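Long-range contacts in Phthiocerol/phthiodiolone dimycocerosyl transferase (Mycobacterium tuberculosis, PDB 1Q9J), which probably catalyses transfer of mycocerosic acids from the mycocerosic acid synthase onto phthiocerol, phthiodiolone and phenolphthiocerol, the final step in the synthesis of their dimycocerosate esters: residues 1-10 and 60-71; 258-266 and 339-347. All blocks are in the same frame, centred on the assembly; numbering follows the deposited sequence.

Interaction 1: 1-10 and 60-71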
# COMPACT_ATOMS: atom_id res chain seq x y z
N MET A 1 -20.16 18.17 0.05
CA MET A 1 -21.07 19.34 -0.03
C MET A 1 -20.35 20.63 0.41
O MET A 1 -19.20 20.86 0.05
CB MET A 1 -22.30 19.12 0.86
CG MET A 1 -22.90 17.71 0.82
SD MET A 1 -21.99 16.48 1.79
CE MET A 1 -21.40 15.38 0.49
N PHE A 2 -21.05 21.45 1.20
CA PHE A 2 -20.52 22.70 1.73
C PHE A 2 -19.54 22.43 2.87
O PHE A 2 -19.77 21.54 3.69
CB PHE A 2 -21.65 23.59 2.26
CG PHE A 2 -22.34 24.40 1.19
CD1 PHE A 2 -22.86 23.80 0.05
CD2 PHE A 2 -22.48 25.78 1.34
CE1 PHE A 2 -23.50 24.56 -0.93
CE2 PHE A 2 -23.13 26.55 0.36
CZ PHE A 2 -23.63 25.94 -0.77
N PRO A 3 -18.43 23.19 2.93
CA PRO A 3 -17.46 22.97 4.01
C PRO A 3 -18.13 23.06 5.37
O PRO A 3 -18.90 23.98 5.64
CB PRO A 3 -16.42 24.07 3.77
CG PRO A 3 -17.19 25.12 3.03
CD PRO A 3 -18.02 24.31 2.08
N GLY A 4 -17.82 22.09 6.23
CA GLY A 4 -18.41 22.05 7.54
C GLY A 4 -19.44 20.94 7.59
O GLY A 4 -19.70 20.36 8.65
N SER A 5 -20.02 20.62 6.44
CA SER A 5 -21.03 19.56 6.40
C SER A 5 -20.43 18.16 6.34
O SER A 5 -19.30 17.97 5.88
CB SER A 5 -21.97 19.77 5.21
OG SER A 5 -21.26 19.77 4.00
N VAL A 6 -21.20 17.18 6.81
CA VAL A 6 -20.76 15.79 6.80
C VAL A 6 -20.92 15.19 5.41
O VAL A 6 -22.00 15.22 4.84
CB VAL A 6 -21.59 14.92 7.77
CG1 VAL A 6 -21.36 13.45 7.45
CG2 VAL A 6 -21.21 15.22 9.21
N ILE A 7 -19.82 14.67 4.86
CA ILE A 7 -19.87 14.04 3.54
C ILE A 7 -20.51 12.66 3.67
O ILE A 7 -21.51 12.34 3.02
CB ILE A 7 -18.49 13.89 2.98
CG1 ILE A 7 -17.88 15.29 2.84
CG2 ILE A 7 -18.57 13.13 1.63
CD1 ILE A 7 -16.39 15.30 2.49
N ARG A 8 -19.92 11.86 4.54
CA ARG A 8 -20.45 10.53 4.80
C ARG A 8 -19.66 9.93 5.97
O ARG A 8 -18.53 10.34 6.23
CB ARG A 8 -20.34 9.69 3.53
CG ARG A 8 -19.54 8.46 3.64
CD ARG A 8 -18.97 8.06 2.32
NE ARG A 8 -17.97 7.03 2.54
CZ ARG A 8 -17.01 6.72 1.68
NH1 ARG A 8 -16.92 7.35 0.52
NH2 ARG A 8 -16.12 5.78 1.97
N LYS A 9 -20.29 9.00 6.68
CA LYS A 9 -19.65 8.35 7.80
C LYS A 9 -18.70 7.31 7.17
O LYS A 9 -18.92 6.88 6.04
CB LYS A 9 -20.73 7.67 8.65
CG LYS A 9 -20.44 7.54 10.14
CD LYS A 9 -21.75 7.32 10.94
CE LYS A 9 -21.52 7.10 12.44
NZ LYS A 9 -20.94 5.77 12.73
N LEU A 10 -17.63 6.94 7.87
CA LEU A 10 -16.71 5.95 7.31
C LEU A 10 -17.29 4.57 7.50
O LEU A 10 -17.97 4.32 8.49
CB LEU A 10 -15.34 5.97 7.99
CG LEU A 10 -14.40 7.14 7.78
CD1 LEU A 10 -13.21 6.94 8.69
CD2 LEU A 10 -13.96 7.23 6.32
N SER A 60 -17.93 10.85 15.55
CA SER A 60 -19.31 11.11 15.93
C SER A 60 -19.63 10.60 17.32
O SER A 60 -18.90 9.76 17.88
CB SER A 60 -20.26 10.43 14.94
OG SER A 60 -20.30 9.04 15.18
N SER A 61 -20.72 11.10 17.88
CA SER A 61 -21.17 10.70 19.20
C SER A 61 -21.44 9.19 19.17
O SER A 61 -21.21 8.48 20.15
CB SER A 61 -22.46 11.44 19.57
OG SER A 61 -22.25 12.84 19.60
N ASP A 62 -21.91 8.73 18.01
CA ASP A 62 -22.24 7.33 17.77
C ASP A 62 -21.01 6.45 17.57
O ASP A 62 -21.06 5.49 16.80
CB ASP A 62 -23.15 7.22 16.54
CG ASP A 62 -23.95 8.49 16.28
OD1 ASP A 62 -24.58 9.01 17.23
OD2 ASP A 62 -23.94 8.97 15.13
N GLY A 63 -19.93 6.77 18.27
CA GLY A 63 -18.70 5.99 18.16
C GLY A 63 -18.01 5.97 16.80
O GLY A 63 -16.79 5.79 16.70
N GLY A 64 -18.80 6.16 15.74
CA GLY A 64 -18.25 6.15 14.40
C GLY A 64 -17.51 7.41 14.00
O GLY A 64 -17.45 8.38 14.75
N TRP A 65 -16.94 7.40 12.80
CA TRP A 65 -16.20 8.53 12.29
C TRP A 65 -16.87 9.22 11.12
O TRP A 65 -17.32 8.57 10.17
CB TRP A 65 -14.82 8.10 11.85
CG TRP A 65 -14.00 7.56 12.93
CD1 TRP A 65 -13.99 6.28 13.42
CD2 TRP A 65 -12.96 8.26 13.62
NE1 TRP A 65 -13.00 6.15 14.36
CE2 TRP A 65 -12.35 7.35 14.51
CE3 TRP A 65 -12.49 9.58 13.56
CZ2 TRP A 65 -11.28 7.71 15.33
CZ3 TRP A 65 -11.43 9.95 14.38
CH2 TRP A 65 -10.83 9.01 15.26
N ASN A 66 -16.92 10.55 11.19
CA ASN A 66 -17.49 11.34 10.12
C ASN A 66 -16.41 11.97 9.27
O ASN A 66 -15.38 12.42 9.76
CB ASN A 66 -18.37 12.47 10.65
CG ASN A 66 -19.76 12.02 11.01
OD1 ASN A 66 -20.33 11.16 10.35
ND2 ASN A 66 -20.33 12.62 12.05
N LEU A 67 -16.65 11.96 7.97
CA LEU A 67 -15.76 12.58 7.03
C LEU A 67 -16.47 13.92 6.85
O LEU A 67 -17.60 13.97 6.33
CB LEU A 67 -15.78 11.78 5.74
CG LEU A 67 -14.80 12.24 4.68
CD1 LEU A 67 -13.39 11.81 5.08
CD2 LEU A 67 -15.19 11.66 3.35
N VAL A 68 -15.85 14.99 7.34
CA VAL A 68 -16.43 16.32 7.26
C VAL A 68 -15.73 17.10 6.17
O VAL A 68 -14.51 17.01 6.03
CB VAL A 68 -16.31 17.07 8.60
CG1 VAL A 68 -16.87 18.49 8.48
CG2 VAL A 68 -17.06 16.30 9.67
N ALA A 69 -16.49 17.86 5.39
CA ALA A 69 -15.89 18.61 4.30
C ALA A 69 -15.23 19.92 4.72
O ALA A 69 -15.64 20.58 5.67
CB ALA A 69 -16.94 18.88 3.22
N ASP A 70 -14.18 20.26 3.98
CA ASP A 70 -13.44 21.48 4.20
C ASP A 70 -13.51 22.32 2.93
O ASP A 70 -14.32 22.07 2.04
CB ASP A 70 -11.98 21.18 4.54
CG ASP A 70 -11.80 20.67 5.96
OD1 ASP A 70 -12.39 21.25 6.88
OD2 ASP A 70 -11.05 19.68 6.16
N ASP A 71 -12.63 23.31 2.85
CA ASP A 71 -12.55 24.20 1.71
C ASP A 71 -11.27 23.88 0.96
O ASP A 71 -10.34 23.32 1.53
CB ASP A 71 -12.51 25.64 2.22
CG ASP A 71 -12.05 25.72 3.67
OD1 ASP A 71 -12.83 25.31 4.57
OD2 ASP A 71 -10.91 26.18 3.92

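Interaction 2: 258-266 and 339-347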
# COMPACT_ATOMS: atom_id res chain seq x y z
N VAL A 258 5.37 -25.43 13.72
CA VAL A 258 4.29 -24.48 13.99
C VAL A 258 4.04 -23.74 12.68
O VAL A 258 4.94 -23.10 12.13
CB VAL A 258 4.68 -23.48 15.12
CG1 VAL A 258 4.63 -24.18 16.47
CG2 VAL A 258 6.06 -22.91 14.87
N PRO A 259 2.81 -23.83 12.14
CA PRO A 259 2.45 -23.18 10.88
C PRO A 259 2.69 -21.67 10.85
O PRO A 259 2.88 -21.03 11.90
CB PRO A 259 0.97 -23.53 10.73
CG PRO A 259 0.50 -23.60 12.15
CD PRO A 259 1.62 -24.37 12.81
N ILE A 260 2.71 -21.10 9.65
CA ILE A 260 2.92 -19.67 9.49
C ILE A 260 1.78 -19.06 8.70
O ILE A 260 1.73 -19.17 7.47
CB ILE A 260 4.22 -19.36 8.74
CG1 ILE A 260 5.42 -19.80 9.59
CG2 ILE A 260 4.30 -17.87 8.44
CD1 ILE A 260 6.73 -19.67 8.86
N PRO A 261 0.83 -18.42 9.39
CA PRO A 261 -0.32 -17.78 8.75
C PRO A 261 0.12 -16.63 7.85
O PRO A 261 0.83 -15.72 8.30
CB PRO A 261 -1.17 -17.32 9.94
CG PRO A 261 -0.14 -17.08 11.01
CD PRO A 261 0.78 -18.25 10.86
N TYR A 262 -0.28 -16.67 6.59
CA TYR A 262 0.10 -15.64 5.63
C TYR A 262 -1.11 -14.88 5.09
O TYR A 262 -2.20 -15.44 4.94
CB TYR A 262 0.89 -16.29 4.49
CG TYR A 262 1.37 -15.35 3.41
CD1 TYR A 262 1.90 -14.10 3.73
CD2 TYR A 262 1.34 -15.73 2.07
CE1 TYR A 262 2.40 -13.26 2.72
CE2 TYR A 262 1.83 -14.90 1.07
CZ TYR A 262 2.35 -13.67 1.40
OH TYR A 262 2.81 -12.85 0.38
N VAL A 263 -0.93 -13.59 4.83
CA VAL A 263 -2.02 -12.78 4.31
C VAL A 263 -1.48 -11.71 3.37
O VAL A 263 -0.48 -11.06 3.66
CB VAL A 263 -2.81 -12.07 5.43
CG1 VAL A 263 -3.97 -11.30 4.82
CG2 VAL A 263 -3.31 -13.07 6.45
N TYR A 264 -2.14 -11.54 2.23
CA TYR A 264 -1.73 -10.52 1.28
C TYR A 264 -2.96 -9.90 0.63
O TYR A 264 -4.07 -10.47 0.68
CB TYR A 264 -0.76 -11.08 0.22
CG TYR A 264 -1.26 -12.30 -0.52
CD1 TYR A 264 -1.46 -12.27 -1.90
CD2 TYR A 264 -1.55 -13.47 0.16
CE1 TYR A 264 -1.93 -13.38 -2.57
CE2 TYR A 264 -2.02 -14.59 -0.51
CZ TYR A 264 -2.21 -14.54 -1.88
OH TYR A 264 -2.69 -15.66 -2.53
N PRO A 265 -2.79 -8.73 0.01
CA PRO A 265 -3.89 -8.01 -0.64
C PRO A 265 -4.34 -8.56 -1.99
O PRO A 265 -3.56 -9.15 -2.72
CB PRO A 265 -3.32 -6.60 -0.76
CG PRO A 265 -1.87 -6.87 -1.07
CD PRO A 265 -1.52 -7.97 -0.10
N VAL A 266 -5.63 -8.38 -2.30
CA VAL A 266 -6.20 -8.78 -3.59
C VAL A 266 -7.17 -7.68 -4.02
O VAL A 266 -8.24 -7.52 -3.43
CB VAL A 266 -6.99 -10.12 -3.54
CG1 VAL A 266 -7.63 -10.38 -4.91
CG2 VAL A 266 -6.06 -11.28 -3.20
N PRO A 339 -0.45 -17.74 15.81
CA PRO A 339 0.98 -17.47 15.62
C PRO A 339 1.15 -16.16 14.86
O PRO A 339 0.21 -15.68 14.21
CB PRO A 339 1.45 -18.69 14.81
CG PRO A 339 0.21 -19.10 14.06
CD PRO A 339 -0.86 -18.96 15.10
N PRO A 340 2.34 -15.54 14.94
CA PRO A 340 2.62 -14.28 14.26
C PRO A 340 2.27 -14.31 12.78
O PRO A 340 2.86 -15.07 12.02
CB PRO A 340 4.12 -14.10 14.48
CG PRO A 340 4.32 -14.71 15.81
CD PRO A 340 3.50 -15.99 15.72
N LEU A 341 1.31 -13.48 12.39
CA LEU A 341 0.89 -13.40 11.00
C LEU A 341 1.95 -12.70 10.19
O LEU A 341 2.63 -11.79 10.68
CB LEU A 341 -0.42 -12.62 10.86
CG LEU A 341 -1.74 -13.38 10.92
CD1 LEU A 341 -1.90 -14.01 12.29
CD2 LEU A 341 -2.88 -12.42 10.63
N VAL A 342 2.10 -13.13 8.94
CA VAL A 342 3.07 -12.53 8.04
C VAL A 342 2.28 -11.80 6.96
O VAL A 342 1.56 -12.43 6.18
CB VAL A 342 3.95 -13.59 7.39
CG1 VAL A 342 5.02 -12.94 6.52
CG2 VAL A 342 4.58 -14.45 8.45
N PHE A 343 2.41 -10.48 6.92
CA PHE A 343 1.71 -9.67 5.93
C PHE A 343 2.68 -9.21 4.87
O PHE A 343 3.77 -8.72 5.17
CB PHE A 343 1.08 -8.42 6.55
CG PHE A 343 -0.09 -8.71 7.42
CD1 PHE A 343 0.08 -8.95 8.78
CD2 PHE A 343 -1.37 -8.75 6.89
CE1 PHE A 343 -1.02 -9.23 9.61
CE2 PHE A 343 -2.49 -9.03 7.70
CZ PHE A 343 -2.31 -9.27 9.06
N CYS A 344 2.29 -9.38 3.61
CA CYS A 344 3.14 -8.93 2.54
C CYS A 344 2.31 -8.35 1.40
O CYS A 344 1.37 -8.99 0.93
CB CYS A 344 4.03 -10.07 2.04
SG CYS A 344 5.05 -9.57 0.64
N THR A 345 2.65 -7.13 0.99
CA THR A 345 1.95 -6.43 -0.10
C THR A 345 2.78 -6.41 -1.36
O THR A 345 3.92 -5.95 -1.36
CB THR A 345 1.66 -4.96 0.20
OG1 THR A 345 0.97 -4.85 1.44
CG2 THR A 345 0.80 -4.37 -0.93
N ASP A 346 2.17 -6.87 -2.43
CA ASP A 346 2.82 -6.90 -3.73
C ASP A 346 2.47 -5.59 -4.43
O ASP A 346 1.76 -5.58 -5.43
CB ASP A 346 2.29 -8.12 -4.50
CG ASP A 346 2.50 -9.44 -3.73
OD1 ASP A 346 3.40 -10.21 -4.11
OD2 ASP A 346 1.76 -9.69 -2.74
N ALA A 347 2.96 -4.48 -3.88
CA ALA A 347 2.69 -3.17 -4.45
C ALA A 347 3.76 -2.69 -5.43
O ALA A 347 4.11 -1.51 -5.46
CB ALA A 347 2.51 -2.14 -3.34

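Interaction 1: 1-10 and 60-71
Ile7 turns CG1 anti to its own carbonyl carbon (chi1 -61°), and the extended end of the chain carries CD1 to the CB of Ala69, 3.7 Å away; Leu67, with CG anti to its backbone N (chi1 -175°), brings CD2 to within 3.9 Å of the same Ile7 CD1. This apolar group lies in an antiparallel pairing that makes strand 6-9 the outer strand of a three-stranded sheet, next to 65-69, with 55-59 on the far side. The pairing shows how a classic beta bulge resets a register: Ile7, helical in its backbone, and Arg8 together face the single residue Leu67. Ile7 N donates to Leu67 O at 2.8 Å, and Leu67 N returns a bond to Arg8 O. On either side of the bulge, Val6 pairs with Val68 and Lys9 with Asn66, both as non-hydrogen-bonded pairs. Arg8 leaves by the face it shares with Leu67 and forms a salt bridge with Glu14 of helix 12-19.

On the face of Val6 and Lys9, the two methyls of Val6 meet the Asn66 amide at about a right angle, CG1 lying 3.8 Å from OD1 and CG2 3.9 Å from ND2. Lys9 runs out extended obliquely past Asn66, its CG 3.6 Å from OD1, then bends at its last torsion beside Gly64. Its NZ stays 5.0 Å from Asp62 OD2, so the opposite charges are near but not in contact. Before strand 6-9, a type II turn from Phe2 to Ser5 places Gly4 N on Ala69 O; beyond it, Leu10 rests its CD1 3.7 Å from Trp65 CB.

Interaction 2: 258-266 and 339-347
Two parallel strands, 260-266 and 342-345, meet within the mixed sheet of the C-terminal half, in a region assigned to the CoA-acyltransferase clan. They illustrate the staggered bonding of parallel strands: Val342 N donates to Pro261 O at 3.0 Å, Val342 O accepts from Val263 N, and Val263 O takes Cys344 N at 3.2 Å. Val263 is thus gripped through both its N-H and its carbonyl.

With CG anti to its backbone N (chi1 -179°), Tyr262 lies along the partner strand and turns a ring edge to it; Cys344 CB sits in the ring plane, 3.6 Å from Tyr262 CE1. Val263 and Phe343, on the other face, run side by side, Val263 CB being 3.8 Å from Phe343 CE2. Prolines pack at both ends. Pro261 CG lies 3.8 Å from Leu341 CD1, and Pro265 CG meets Thr345 CG2 at about a right angle. This last end lies close to the probable active site: the Thr345 side chain is about 8 Å from that of His124, the probable proton acceptor.

Helix 237-253 packs on the face of Ile260, Tyr262 and Val342, while strands 378-384 and 285-292 flank the pair.

How the interactions relate
From the N terminus, the chain first closes a loop of 49 residues when 60-71 returns to 1-10, which sets the start of the protein against strand 65-69, itself paired with 55-59. Interaction 2 opens much later and closes a second loop, of 72 residues, between 258-266 and 339-347. The loops are in series, neither nested nor crossed. Their centres lie 34 Å apart and their nearest atoms about 16 Å, so the two do not touch. Interaction 1 completes a small peripheral sheet, whereas interaction 2 joins inner strands of a larger one. The protein consists of two related structural domains; interaction 2 lies in the C-terminal half.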